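PDB 7A03: M32 carboxypeptidase from Chitinophagaceae bacterium, which probably removes amino acids one at a time from the C-terminal end of peptides, as a metal-dependent carboxypeptidase of the M32 family. Local coordinates for residues A[155-160]-A[369-374]; A[364-368]-A[385-389]. All coordinates share one frame; numbering follows the deposited sequence.

Contact 1: residues A[155-160]-A[369-374]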
loop_
_atom_site.group_PDB
_atom_site.type_symbol
_atom_site.label_atom_id
_atom_site.label_comp_id
_atom_site.label_asym_id
_atom_site.label_seq_id
_atom_site.Cartn_x
_atom_site.Cartn_y
_atom_site.Cartn_z
ATOM N N HIS A 155 22.864 2.691 9.203
ATOM C CA HIS A 155 21.805 3.190 10.071
ATOM C C HIS A 155 20.929 2.021 10.512
ATOM O O HIS A 155 20.480 1.235 9.660
ATOM C CB HIS A 155 20.960 4.243 9.340
ATOM C CG HIS A 155 20.126 5.086 10.253
ATOM N ND1 HIS A 155 19.080 4.573 10.990
ATOM C CD2 HIS A 155 20.184 6.405 10.552
ATOM C CE1 HIS A 155 18.530 5.538 11.704
ATOM N NE2 HIS A 155 19.179 6.660 11.456
ATOM N N PRO A 156 20.669 1.881 11.816
ATOM C CA PRO A 156 19.845 0.747 12.284
ATOM C C PRO A 156 18.465 0.693 11.669
ATOM O O PRO A 156 17.941 -0.406 11.437
ATOM C CB PRO A 156 19.750 0.972 13.800
ATOM C CG PRO A 156 20.206 2.402 14.027
ATOM C CD PRO A 156 21.164 2.716 12.925
ATOM N N TYR A 157 17.856 1.852 11.409
ATOM C CA TYR A 157 16.539 1.887 10.783
ATOM C C TYR A 157 16.516 1.150 9.442
ATOM O O TYR A 157 15.460 0.647 9.046
ATOM C CB TYR A 157 16.117 3.356 10.651
ATOM C CG TYR A 157 14.707 3.626 10.184
ATOM C CD1 TYR A 157 13.619 2.936 10.705
ATOM C CD2 TYR A 157 14.469 4.600 9.231
ATOM C CE1 TYR A 157 12.335 3.216 10.274
ATOM C CE2 TYR A 157 13.195 4.871 8.791
ATOM C CZ TYR A 157 12.136 4.179 9.311
ATOM O OH TYR A 157 10.874 4.471 8.868
ATOM N N ASN A 158 17.665 1.026 8.769
ATOM C CA ASN A 158 17.723 0.285 7.511
ATOM C C ASN A 158 17.273 -1.152 7.685
ATOM O O ASN A 158 16.760 -1.759 6.737
ATOM C CB ASN A 158 19.142 0.285 6.960
ATOM C CG ASN A 158 19.535 1.627 6.393
ATOM O OD1 ASN A 158 18.670 2.472 6.137
ATOM N ND2 ASN A 158 20.830 1.835 6.187
ATOM N N ALA A 159 17.482 -1.724 8.872
ATOM C CA ALA A 159 17.047 -3.101 9.092
ATOM C C ALA A 159 15.532 -3.206 9.015
ATOM O O ALA A 159 14.991 -4.194 8.495
ATOM C CB ALA A 159 17.560 -3.619 10.437
ATOM N N LEU A 160 14.827 -2.181 9.504
ATOM C CA LEU A 160 13.373 -2.221 9.500
ATOM C C LEU A 160 12.818 -1.805 8.139
ATOM O O LEU A 160 11.893 -2.446 7.625
ATOM C CB LEU A 160 12.830 -1.346 10.634
ATOM C CG LEU A 160 13.425 -1.673 12.017
ATOM C CD1 LEU A 160 12.769 -0.829 13.099
ATOM C CD2 LEU A 160 13.224 -3.140 12.325
ATOM N N GLU A 369 10.298 8.087 12.687
ATOM C CA GLU A 369 10.721 6.713 12.907
ATOM C C GLU A 369 12.228 6.631 12.887
ATOM O O GLU A 369 12.836 5.965 13.742
ATOM C CB GLU A 369 10.110 5.767 11.879
ATOM C CG GLU A 369 8.670 5.446 12.167
ATOM C CD GLU A 369 8.087 4.471 11.193
ATOM O OE1 GLU A 369 8.857 3.886 10.403
ATOM O OE2 GLU A 369 6.856 4.293 11.221
ATOM N N LYS A 370 12.850 7.387 11.979
ATOM C CA LYS A 370 14.293 7.304 11.842
ATOM C C LYS A 370 14.961 7.781 13.117
ATOM O O LYS A 370 15.969 7.204 13.545
ATOM C CB LYS A 370 14.737 8.128 10.631
ATOM C CG LYS A 370 16.234 8.090 10.358
ATOM C CD LYS A 370 16.594 8.881 9.100
ATOM C CE LYS A 370 15.927 10.245 9.093
ATOM N NZ LYS A 370 16.532 11.159 8.088
ATOM N N GLY A 371 14.361 8.780 13.776
ATOM C CA GLY A 371 14.912 9.270 15.023
ATOM C C GLY A 371 14.597 8.371 16.194
ATOM O O GLY A 371 15.412 8.243 17.113
ATOM N N LEU A 372 13.426 7.731 16.179
ATOM C CA LEU A 372 13.091 6.828 17.275
ATOM C C LEU A 372 14.026 5.633 17.280
ATOM O O LEU A 372 14.461 5.173 18.346
ATOM C CB LEU A 372 11.639 6.367 17.160
ATOM C CG LEU A 372 10.554 7.407 17.464
ATOM C CD1 LEU A 372 9.182 6.835 17.146
ATOM C CD2 LEU A 372 10.611 7.877 18.915
ATOM N N ILE A 373 14.381 5.148 16.092
ATOM C CA ILE A 373 15.162 3.923 15.991
ATOM C C ILE A 373 16.655 4.185 16.160
ATOM O O ILE A 373 17.385 3.318 16.655
ATOM C CB ILE A 373 14.811 3.185 14.687
ATOM C CG1 ILE A 373 13.321 2.832 14.681
ATOM C CG2 ILE A 373 15.647 1.927 14.535
ATOM C CD1 ILE A 373 12.890 1.961 15.863
ATOM N N ASP A 374 17.145 5.362 15.765
ATOM C CA ASP A 374 18.553 5.666 16.003
ATOM C C ASP A 374 18.820 6.224 17.395
ATOM O O ASP A 374 19.985 6.299 17.802
ATOM C CB ASP A 374 19.171 6.516 14.880
ATOM C CG ASP A 374 18.683 7.966 14.864
ATOM O OD1 ASP A 374 18.128 8.461 15.868
ATOM O OD2 ASP A 374 18.873 8.626 13.819
#
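Tyr-157 OH donates to Glu-369 OE1 at 2.6 Å, meeting the oxygen on its anti side and 28° out of the carboxylate plane, with ring and carboxylate nearly perpendicular; with a second hydrogen bond it ties the start of helix 157-164 to the last turns of helix 358-374. The carboxylate is also gripped by Gly-417 N, which shares OE1, and by Trp-411 NE1 on OE2, so it is held at both oxygens. His-155 NE2 gives the second bond, 3.1 Å to Asp-374 OD2 and bent at 142°; its ND1 accepts a hydrogen bond from Tyr-157 N, which lies in the ring plane. In the conformer described, this capping bond sets the ring's rotation and turns NE2 to Asp-374, whose OD1 accepts from Ser-376 N.

The rest is packing. Tyr-157 CG stands anti to its own nitrogen (chi1 -173°), which lays one ring face on the helix backbone: Lys-370 CA sits 4.1 Å from the centroid in a CH-pi contact. Ile-373 spreads its branches, CG2 to Pro-156 CB, CG1 beside Tyr-157 CD1, and CD1 tip to tip with Leu-160 CD1 at 3.9 Å. The aliphatic part of Lys-370 passes His-155, its NZ going on to Glu-367 and Asp-174. The arrangement is a side-chain-capped helix start docked on a helix C-terminal end, within the largely helical M32 fold.

Contact 2: residues A[364-368]-A[385-389]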
loop_
_atom_site.group_PDB
_atom_site.type_symbol
_atom_site.label_atom_id
_atom_site.label_comp_id
_atom_site.label_asym_id
_atom_site.label_seq_id
_atom_site.Cartn_x
_atom_site.Cartn_y
_atom_site.Cartn_z
ATOM N N ILE A 364 6.948 12.986 7.474
ATOM C CA ILE A 364 7.017 13.247 8.904
ATOM C C ILE A 364 7.169 11.933 9.651
ATOM O O ILE A 364 8.059 11.787 10.503
ATOM C CB ILE A 364 5.792 14.057 9.359
ATOM C CG1 ILE A 364 5.911 15.490 8.833
ATOM C CG2 ILE A 364 5.687 14.026 10.877
ATOM C CD1 ILE A 364 4.603 16.234 8.806
ATOM N N ARG A 365 6.388 10.921 9.250
ATOM C CA ARG A 365 6.495 9.624 9.909
ATOM C C ARG A 365 7.881 9.039 9.685
ATOM O O ARG A 365 8.513 8.515 10.622
ATOM C CB ARG A 365 5.383 8.693 9.415
ATOM C CG ARG A 365 3.996 9.088 9.952
ATOM C CD ARG A 365 2.875 8.635 9.013
ATOM N NE ARG A 365 1.530 8.948 9.502
ATOM C CZ ARG A 365 1.012 10.179 9.570
ATOM N NH1 ARG A 365 1.720 11.231 9.190
ATOM N NH2 ARG A 365 -0.229 10.368 10.009
ATOM N N TYR A 366 8.417 9.220 8.472
ATOM C CA TYR A 366 9.742 8.690 8.199
ATOM C C TYR A 366 10.764 9.334 9.127
ATOM O O TYR A 366 11.525 8.635 9.821
ATOM C CB TYR A 366 10.076 8.874 6.716
ATOM C CG TYR A 366 11.516 8.672 6.364
ATOM C CD1 TYR A 366 12.065 7.400 6.267
ATOM C CD2 TYR A 366 12.335 9.765 6.113
ATOM C CE1 TYR A 366 13.389 7.231 5.958
ATOM C CE2 TYR A 366 13.677 9.597 5.787
ATOM C CZ TYR A 366 14.188 8.316 5.712
ATOM O OH TYR A 366 15.505 8.106 5.390
ATOM N N GLU A 367 10.722 10.668 9.245
ATOM C CA GLU A 367 11.763 11.307 10.040
ATOM C C GLU A 367 11.631 10.885 11.489
ATOM O O GLU A 367 12.631 10.539 12.142
ATOM C CB GLU A 367 11.743 12.831 9.898
ATOM C CG GLU A 367 11.841 13.344 8.460
ATOM C CD GLU A 367 13.180 13.070 7.782
ATOM O OE1 GLU A 367 14.178 12.778 8.479
ATOM O OE2 GLU A 367 13.231 13.157 6.534
ATOM N N ILE A 368 10.389 10.786 11.969
ATOM C CA ILE A 368 10.185 10.426 13.360
ATOM C C ILE A 368 10.658 9.006 13.594
ATOM O O ILE A 368 11.410 8.736 14.542
ATOM C CB ILE A 368 8.714 10.639 13.755
ATOM C CG1 ILE A 368 8.450 12.127 13.970
ATOM C CG2 ILE A 368 8.357 9.815 14.993
ATOM C CD1 ILE A 368 7.001 12.464 14.113
ATOM N N THR A 385 6.545 16.769 19.352
ATOM C CA THR A 385 7.391 16.599 18.174
ATOM C C THR A 385 6.543 16.481 16.913
ATOM O O THR A 385 6.793 17.161 15.903
ATOM C CB THR A 385 8.231 15.333 18.367
ATOM O OG1 THR A 385 9.037 15.479 19.547
ATOM C CG2 THR A 385 9.121 15.084 17.170
ATOM N N TRP A 386 5.542 15.604 16.965
ATOM C CA TRP A 386 4.614 15.406 15.861
ATOM C C TRP A 386 3.960 16.724 15.463
ATOM O O TRP A 386 3.962 17.103 14.285
ATOM C CB TRP A 386 3.561 14.389 16.304
ATOM C CG TRP A 386 2.522 14.054 15.293
ATOM C CD1 TRP A 386 1.424 14.796 14.955
ATOM C CD2 TRP A 386 2.460 12.867 14.497
ATOM N NE1 TRP A 386 0.696 14.154 13.992
ATOM C CE2 TRP A 386 1.305 12.962 13.694
ATOM C CE3 TRP A 386 3.275 11.732 14.383
ATOM C CZ2 TRP A 386 0.946 11.972 12.782
ATOM C CZ3 TRP A 386 2.917 10.743 13.482
ATOM C CH2 TRP A 386 1.759 10.871 12.691
ATOM N N ASN A 387 3.399 17.436 16.444
ATOM C CA ASN A 387 2.688 18.673 16.144
ATOM C C ASN A 387 3.614 19.711 15.528
ATOM O O ASN A 387 3.212 20.436 14.610
ATOM C CB ASN A 387 2.024 19.217 17.408
ATOM C CG ASN A 387 1.006 18.250 18.002
ATOM O OD1 ASN A 387 0.671 17.220 17.406
ATOM N ND2 ASN A 387 0.511 18.581 19.186
ATOM N N ASP A 388 4.859 19.802 16.021
ATOM C CA ASP A 388 5.826 20.729 15.440
ATOM C C ASP A 388 6.121 20.379 13.989
ATOM O O ASP A 388 6.187 21.269 13.131
ATOM C CB ASP A 388 7.115 20.729 16.262
ATOM C CG ASP A 388 6.951 21.400 17.609
ATOM O OD1 ASP A 388 5.939 22.111 17.819
ATOM O OD2 ASP A 388 7.840 21.206 18.466
ATOM N N TYR A 389 6.304 19.083 13.698
ATOM C CA TYR A 389 6.526 18.657 12.316
ATOM C C TYR A 389 5.347 19.054 11.432
ATOM O O TYR A 389 5.522 19.577 10.319
ATOM C CB TYR A 389 6.728 17.134 12.280
ATOM C CG TYR A 389 8.174 16.658 12.345
ATOM C CD1 TYR A 389 9.016 16.775 11.248
ATOM C CD2 TYR A 389 8.683 16.075 13.498
ATOM C CE1 TYR A 389 10.331 16.337 11.303
ATOM C CE2 TYR A 389 10.001 15.633 13.563
ATOM C CZ TYR A 389 10.817 15.771 12.460
ATOM O OH TYR A 389 12.120 15.333 12.513
#
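Trp-386 holds CG anti to its backbone N (chi1 -180°), which swings the indole across to Arg-365, whose chain, extended from CG to NE, brings its guanidinium to meet it. The six-membered ring's CH2 lies over the centre of one guanidinium face, 3.3 Å from Arg-365 CZ, while Arg-365 NH2 lies in the indole plane at its edge. The two planes are 64° apart, so this is not a parallel stack. Arg-365 is fixed by a salt bridge from NE to Asp-408 and by NH1 bonds to His-361 O and Tyr-390 OH, while Phe-419 offers it a cation-pi contact. Replacing it with a leucine would probably leave Asp-408 without its charged mate and the outer end of the Trp-386 ring without the group it packs on.

Apolar contacts fill the remainder. Ile-364 CG2 packs on Tyr-389 CB at 3.6 Å, and the two side chains run past each other in opposite directions. Ile-368 lies between the aromatics, its CD1 3.8 Å from Trp-386 CE3 and its CG1 3.9 Å from Tyr-389 CE2. Farther along that ring, Tyr-389 OH comes 3.6 Å from Glu-367 CB, whose carboxylate turns away to Lys-370. No hydrogen bond crosses. The axes of segments 364-368 and 385-389 approach to 10.7 Å, their directions 138° apart, as in a splayed antiparallel pair of consecutive helices, 358-374 and 382-394, with aromatic side chains filling the interface.

How the contacts relate
Both contacts use helix 358-374: contact 1 takes its C-terminal turns and contact 2 the turn just before them, with centres 14 Å apart. They meet where Tyr-157 CE2 packs on Tyr-366 CE1 at 3.7 Å. Each is partly buried, with four of its touching residues buried and none fully exposed, and the centre of each lies about 21 Å from the centre of the chain. Their reach along the sequence differs: contact 1 brings in a helix some 200 residues earlier, contact 2 the next helix. So does their chemistry: hydrogen bonds cross contact 1, whereas contact 2 is joined by aromatic and apolar packing and a guanidinium against an indole.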